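Local coordinates for protein Pbp related beta-lactamase (Pyrococcus abyssi, PDB 2QMI) that probably acts as a serine peptidase of the penicillin-binding protein and beta-lactamase family, self-compartmentalized as an octamer, at residues I10-I24 and K36-T50. Sequence-based numbering, arbitrary orientation.
Sequences IVEKMAERKVPGISI and KGFGYRNVEARLPST
F38 pairs with I22 in the antiparallel hairpin of strands 21-28 and 31-38, at one edge of the main sheet of the penicillin-binding, beta-lactamase-type fold, and its ring packs under the N-terminal helix 3-16. Backbone bonds set the register. I22 and F38 exchange two, F38 N giving to I22 O at 2.7 Å; I24 and K36 form the next hydrogen-bonded pair, and S23 and G37 face each other between them without one. At the open end of the hairpin Y40 N reaches P20 O at 2.8 Å, from 42° above the carbonyl plane. Here G21 and G39 form a non-hydrogen-bonded pair with CA atoms 4.1 Å apart, and G21 CA lies 3.0 Å from F38 O.

Apolar packing centres on the F38 ring, turned toward the helix with CG anti to its own carbonyl carbon (chi1 -59°). I10 CG2 sits over the ring centre in a CH-pi contact, 11° off the normal, while I24 CG2 and I22 O lie at the edge. M14 SD lies 3.6 Å from F38 CB, and the bend at chi3 sets CE near F38 O. I24 also touches V323 and V325 of the adjoining strand 321-327.

On the other face, away from the helix, the hydroxyls of S23 and S49 both bond Y55 OH, and S49 OG lies 3.6 Å from G21 CA.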
loop_
_atom_site.group_PDB
_atom_site.type_symbol
_atom_site.label_atom_id
_atom_site.label_comp_id
_atom_site.label_asym_id
_atom_site.label_seq_id
_atom_site.Cartn_x
_atom_site.Cartn_y
_atom_site.Cartn_z
ATOM N N ILE A 10 -32.914 -17.592 19.702
ATOM C CA ILE A 10 -32.921 -16.253 19.125
ATOM C C ILE A 10 -31.700 -15.411 19.478
ATOM O O ILE A 10 -31.091 -14.803 18.598
ATOM C CB ILE A 10 -34.212 -15.501 19.528
ATOM C CG1 ILE A 10 -35.417 -16.182 18.863
ATOM C CG2 ILE A 10 -34.125 -14.030 19.131
ATOM C CD1 ILE A 10 -36.767 -15.681 19.350
ATOM N N VAL A 11 -31.329 -15.386 20.754
ATOM C CA VAL A 11 -30.185 -14.598 21.185
ATOM C C VAL A 11 -28.852 -15.125 20.648
ATOM O O VAL A 11 -27.911 -14.358 20.432
ATOM C CB VAL A 11 -30.129 -14.521 22.722
ATOM C CG1 VAL A 11 -28.860 -13.796 23.169
ATOM C CG2 VAL A 11 -31.358 -13.787 23.241
ATOM N N GLU A 12 -28.776 -16.435 20.432
ATOM C CA GLU A 12 -27.563 -17.049 19.918
ATOM C C GLU A 12 -27.399 -16.741 18.429
ATOM O O GLU A 12 -26.278 -16.537 17.950
ATOM C CB GLU A 12 -27.600 -18.569 20.147
ATOM C CG GLU A 12 -27.786 -18.969 21.616
ATOM C CD GLU A 12 -27.690 -20.471 21.839
ATOM O OE1 GLU A 12 -28.445 -21.230 21.190
ATOM O OE2 GLU A 12 -26.858 -20.899 22.669
ATOM N N LYS A 13 -28.508 -16.710 17.697
ATOM C CA LYS A 13 -28.449 -16.416 16.270
ATOM C C LYS A 13 -28.087 -14.961 16.016
ATOM O O LYS A 13 -27.313 -14.663 15.099
ATOM C CB LYS A 13 -29.781 -16.749 15.588
ATOM C CG LYS A 13 -29.993 -18.244 15.385
ATOM C CD LYS A 13 -28.840 -18.840 14.571
ATOM C CE LYS A 13 -28.946 -20.341 14.443
ATOM N NZ LYS A 13 -27.740 -20.907 13.768
ATOM N N MET A 14 -28.637 -14.061 16.828
ATOM C CA MET A 14 -28.353 -12.635 16.686
ATOM C C MET A 14 -26.879 -12.353 16.964
ATOM O O MET A 14 -26.246 -11.555 16.272
ATOM C CB MET A 14 -29.243 -11.814 17.632
ATOM C CG MET A 14 -30.727 -11.843 17.258
ATOM S SD MET A 14 -31.804 -10.945 18.413
ATOM C CE MET A 14 -31.645 -9.278 17.768
ATOM N N ALA A 15 -26.334 -13.004 17.984
ATOM C CA ALA A 15 -24.925 -12.824 18.313
ATOM C C ALA A 15 -24.063 -13.329 17.150
ATOM O O ALA A 15 -23.224 -12.610 16.613
ATOM C CB ALA A 15 -24.587 -13.589 19.581
ATOM N N GLU A 16 -24.296 -14.574 16.759
ATOM C CA GLU A 16 -23.548 -15.205 15.679
ATOM C C GLU A 16 -23.606 -14.499 14.328
ATOM O O GLU A 16 -22.584 -14.345 13.660
ATOM C CB GLU A 16 -24.017 -16.653 15.503
ATOM C CG GLU A 16 -23.761 -17.212 14.111
ATOM C CD GLU A 16 -24.441 -18.549 13.884
ATOM O OE1 GLU A 16 -24.084 -19.510 14.601
ATOM O OE2 GLU A 16 -25.328 -18.638 12.994
ATOM N N ARG A 17 -24.794 -14.075 13.915
ATOM C CA ARG A 17 -24.945 -13.433 12.610
ATOM C C ARG A 17 -24.938 -11.909 12.701
ATOM O O ARG A 17 -25.230 -11.211 11.720
ATOM C CB ARG A 17 -26.243 -13.936 11.948
ATOM C CG ARG A 17 -26.340 -15.469 11.839
ATOM C CD ARG A 17 -25.395 -16.037 10.765
ATOM N NE ARG A 17 -25.915 -15.805 9.416
ATOM C CZ ARG A 17 -26.684 -16.667 8.754
ATOM N NH1 ARG A 17 -27.124 -16.365 7.535
ATOM N NH2 ARG A 17 -26.983 -17.848 9.296
ATOM N N LYS A 18 -24.591 -11.406 13.883
ATOM C CA LYS A 18 -24.541 -9.975 14.161
ATOM C C LYS A 18 -25.803 -9.212 13.759
ATOM O O LYS A 18 -25.751 -8.298 12.930
ATOM C CB LYS A 18 -23.321 -9.334 13.490
ATOM C CG LYS A 18 -23.004 -7.948 14.056
ATOM C CD LYS A 18 -21.543 -7.543 13.865
ATOM C CE LYS A 18 -21.219 -6.316 14.720
ATOM N NZ LYS A 18 -19.808 -5.855 14.608
ATOM N N VAL A 19 -26.937 -9.587 14.348
ATOM C CA VAL A 19 -28.204 -8.916 14.061
ATOM C C VAL A 19 -28.468 -7.910 15.187
ATOM O O VAL A 19 -28.372 -8.251 16.362
ATOM C CB VAL A 19 -29.384 -9.923 13.984
ATOM C CG1 VAL A 19 -30.657 -9.199 13.568
ATOM C CG2 VAL A 19 -29.058 -11.045 12.995
ATOM N N PRO A 20 -28.803 -6.657 14.836
ATOM C CA PRO A 20 -29.076 -5.589 15.809
ATOM C C PRO A 20 -30.283 -5.836 16.728
ATOM O O PRO A 20 -30.149 -5.842 17.950
ATOM C CB PRO A 20 -29.284 -4.355 14.926
ATOM C CG PRO A 20 -28.561 -4.704 13.634
ATOM C CD PRO A 20 -28.929 -6.152 13.460
ATOM N N GLY A 21 -31.456 -6.018 16.128
ATOM C CA GLY A 21 -32.668 -6.238 16.896
ATOM C C GLY A 21 -33.675 -7.094 16.150
ATOM O O GLY A 21 -33.584 -7.240 14.932
ATOM N N ILE A 22 -34.636 -7.653 16.884
ATOM C CA ILE A 22 -35.670 -8.514 16.318
ATOM C C ILE A 22 -36.964 -8.468 17.139
ATOM O O ILE A 22 -36.931 -8.319 18.358
ATOM C CB ILE A 22 -35.193 -9.992 16.268
ATOM C CG1 ILE A 22 -34.307 -10.222 15.043
ATOM C CG2 ILE A 22 -36.391 -10.936 16.274
ATOM C CD1 ILE A 22 -33.768 -11.646 14.915
ATOM N N SER A 23 -38.102 -8.599 16.461
ATOM C CA SER A 23 -39.395 -8.614 17.138
ATOM C C SER A 23 -40.178 -9.825 16.666
ATOM O O SER A 23 -40.050 -10.238 15.514
ATOM C CB SER A 23 -40.187 -7.340 16.837
ATOM O OG SER A 23 -39.716 -6.259 17.619
ATOM N N ILE A 24 -40.988 -10.392 17.552
ATOM C CA ILE A 24 -41.792 -11.559 17.202
ATOM C C ILE A 24 -43.090 -11.633 18.007
ATOM O O ILE A 24 -43.122 -11.303 19.195
ATOM C CB ILE A 24 -40.991 -12.873 17.425
ATOM C CG1 ILE A 24 -41.836 -14.093 17.033
ATOM C CG2 ILE A 24 -40.559 -12.972 18.879
ATOM C CD1 ILE A 24 -41.102 -15.429 17.149
ATOM N N LYS A 36 -42.504 -10.366 21.927
ATOM C CA LYS A 36 -41.276 -9.914 22.548
ATOM C C LYS A 36 -40.300 -9.323 21.541
ATOM O O LYS A 36 -40.320 -9.671 20.358
ATOM C CB LYS A 36 -40.627 -11.090 23.289
ATOM C CG LYS A 36 -39.486 -10.712 24.218
ATOM C CD LYS A 36 -39.205 -11.828 25.236
ATOM C CE LYS A 36 -40.358 -11.970 26.239
ATOM N NZ LYS A 36 -40.093 -12.991 27.313
ATOM N N GLY A 37 -39.462 -8.414 22.028
ATOM C CA GLY A 37 -38.460 -7.786 21.196
ATOM C C GLY A 37 -37.094 -8.164 21.746
ATOM O O GLY A 37 -36.963 -8.423 22.944
ATOM N N PHE A 38 -36.087 -8.197 20.875
ATOM C CA PHE A 38 -34.720 -8.550 21.266
ATOM C C PHE A 38 -33.725 -7.585 20.636
ATOM O O PHE A 38 -33.931 -7.112 19.516
ATOM C CB PHE A 38 -34.370 -9.965 20.798
ATOM C CG PHE A 38 -35.269 -11.030 21.346
ATOM C CD1 PHE A 38 -34.844 -11.845 22.394
ATOM C CD2 PHE A 38 -36.543 -11.224 20.816
ATOM C CE1 PHE A 38 -35.678 -12.841 22.904
ATOM C CE2 PHE A 38 -37.380 -12.210 21.315
ATOM C CZ PHE A 38 -36.948 -13.022 22.362
ATOM N N GLY A 39 -32.637 -7.310 21.349
ATOM C CA GLY A 39 -31.630 -6.413 20.820
ATOM C C GLY A 39 -32.064 -4.961 20.749
ATOM O O GLY A 39 -33.016 -4.541 21.404
ATOM N N TYR A 40 -31.366 -4.191 19.927
ATOM C CA TYR A 40 -31.659 -2.776 19.800
ATOM C C TYR A 40 -32.340 -2.416 18.476
ATOM O O TYR A 40 -32.026 -2.983 17.429
ATOM C CB TYR A 40 -30.349 -1.987 19.962
ATOM C CG TYR A 40 -29.698 -2.152 21.320
ATOM C CD1 TYR A 40 -29.984 -1.272 22.361
ATOM C CD2 TYR A 40 -28.833 -3.215 21.582
ATOM C CE1 TYR A 40 -29.434 -1.445 23.629
ATOM C CE2 TYR A 40 -28.272 -3.401 22.854
ATOM C CZ TYR A 40 -28.582 -2.511 23.872
ATOM O OH TYR A 40 -28.081 -2.697 25.140
ATOM N N ARG A 41 -33.294 -1.492 18.532
ATOM C CA ARG A 41 -33.965 -1.038 17.317
ATOM C C ARG A 41 -33.094 0.072 16.711
ATOM O O ARG A 41 -33.207 0.410 15.532
ATOM C CB ARG A 41 -35.384 -0.529 17.619
ATOM C CG ARG A 41 -35.500 0.717 18.490
ATOM C CD ARG A 41 -36.973 1.128 18.564
ATOM N NE ARG A 41 -37.219 2.391 19.265
ATOM C CZ ARG A 41 -37.377 2.521 20.580
ATOM N NH1 ARG A 41 -37.597 3.722 21.100
ATOM N NH2 ARG A 41 -37.328 1.464 21.379
ATOM N N ASN A 42 -32.223 0.631 17.548
ATOM C CA ASN A 42 -31.280 1.658 17.138
ATOM C C ASN A 42 -30.040 1.523 18.016
ATOM O O ASN A 42 -30.107 1.750 19.219
ATOM C CB ASN A 42 -31.859 3.060 17.302
ATOM C CG ASN A 42 -30.879 4.141 16.858
ATOM O OD1 ASN A 42 -29.779 4.274 17.415
ATOM N ND2 ASN A 42 -31.268 4.912 15.840
ATOM N N VAL A 43 -28.913 1.161 17.406
ATOM C CA VAL A 43 -27.665 0.968 18.144
ATOM C C VAL A 43 -27.021 2.250 18.672
ATOM O O VAL A 43 -26.717 2.339 19.860
ATOM C CB VAL A 43 -26.630 0.202 17.287
ATOM C CG1 VAL A 43 -25.322 0.060 18.044
ATOM C CG2 VAL A 43 -27.173 -1.171 16.927
ATOM N N GLU A 44 -26.811 3.232 17.792
ATOM C CA GLU A 44 -26.199 4.502 18.182
ATOM C C GLU A 44 -26.891 5.112 19.394
ATOM O O GLU A 44 -26.238 5.610 20.310
ATOM C CB GLU A 44 -26.269 5.521 17.034
ATOM C CG GLU A 44 -25.403 5.221 15.816
ATOM C CD GLU A 44 -25.904 4.050 14.996
ATOM O OE1 GLU A 44 -27.142 3.890 14.863
ATOM O OE2 GLU A 44 -25.058 3.298 14.467
ATOM N N ALA A 45 -28.224 5.079 19.371
ATOM C CA ALA A 45 -29.049 5.636 20.443
ATOM C C ALA A 45 -29.359 4.624 21.542
ATOM O O ALA A 45 -30.037 4.951 22.520
ATOM C CB ALA A 45 -30.350 6.173 19.861
ATOM N N ARG A 46 -28.871 3.399 21.374
ATOM C CA ARG A 46 -29.089 2.334 22.352
ATOM C C ARG A 46 -30.555 2.139 22.750
ATOM O O ARG A 46 -30.864 1.991 23.927
ATOM C CB ARG A 46 -28.256 2.583 23.620
ATOM C CG ARG A 46 -26.750 2.387 23.479
ATOM C CD ARG A 46 -26.031 3.704 23.232
ATOM N NE ARG A 46 -24.581 3.533 23.317
ATOM C CZ ARG A 46 -23.845 2.909 22.403
ATOM N NH1 ARG A 46 -24.422 2.398 21.321
ATOM N NH2 ARG A 46 -22.538 2.778 22.582
ATOM N N LEU A 47 -31.453 2.144 21.770
ATOM C CA LEU A 47 -32.880 1.940 22.035
ATOM C C LEU A 47 -33.207 0.474 21.726
ATOM O O LEU A 47 -32.837 -0.052 20.675
ATOM C CB LEU A 47 -33.731 2.872 21.165
ATOM C CG LEU A 47 -33.555 4.384 21.373
ATOM C CD1 LEU A 47 -34.213 5.137 20.242
ATOM C CD2 LEU A 47 -34.141 4.803 22.707
ATOM N N PRO A 48 -33.921 -0.202 22.640
ATOM C CA PRO A 48 -34.286 -1.611 22.471
ATOM C C PRO A 48 -35.408 -1.928 21.481
ATOM O O PRO A 48 -36.231 -1.072 21.152
ATOM C CB PRO A 48 -34.667 -2.021 23.886
ATOM C CG PRO A 48 -35.406 -0.801 24.367
ATOM C CD PRO A 48 -34.491 0.341 23.890
ATOM N N SER A 49 -35.417 -3.168 20.996
ATOM C CA SER A 49 -36.474 -3.639 20.106
ATOM C C SER A 49 -37.587 -4.144 21.031
ATOM O O SER A 49 -37.317 -4.818 22.034
ATOM C CB SER A 49 -35.983 -4.793 19.215
ATOM O OG SER A 49 -35.489 -4.314 17.971
ATOM N N THR A 50 -38.830 -3.807 20.705
ATOM C CA THR A 50 -39.973 -4.227 21.508
ATOM C C THR A 50 -41.101 -4.751 20.614
ATOM O O THR A 50 -41.055 -4.604 19.400
ATOM C CB THR A 50 -40.531 -3.058 22.322
ATOM O OG1 THR A 50 -41.329 -2.228 21.471
ATOM C CG2 THR A 50 -39.405 -2.233 22.901
#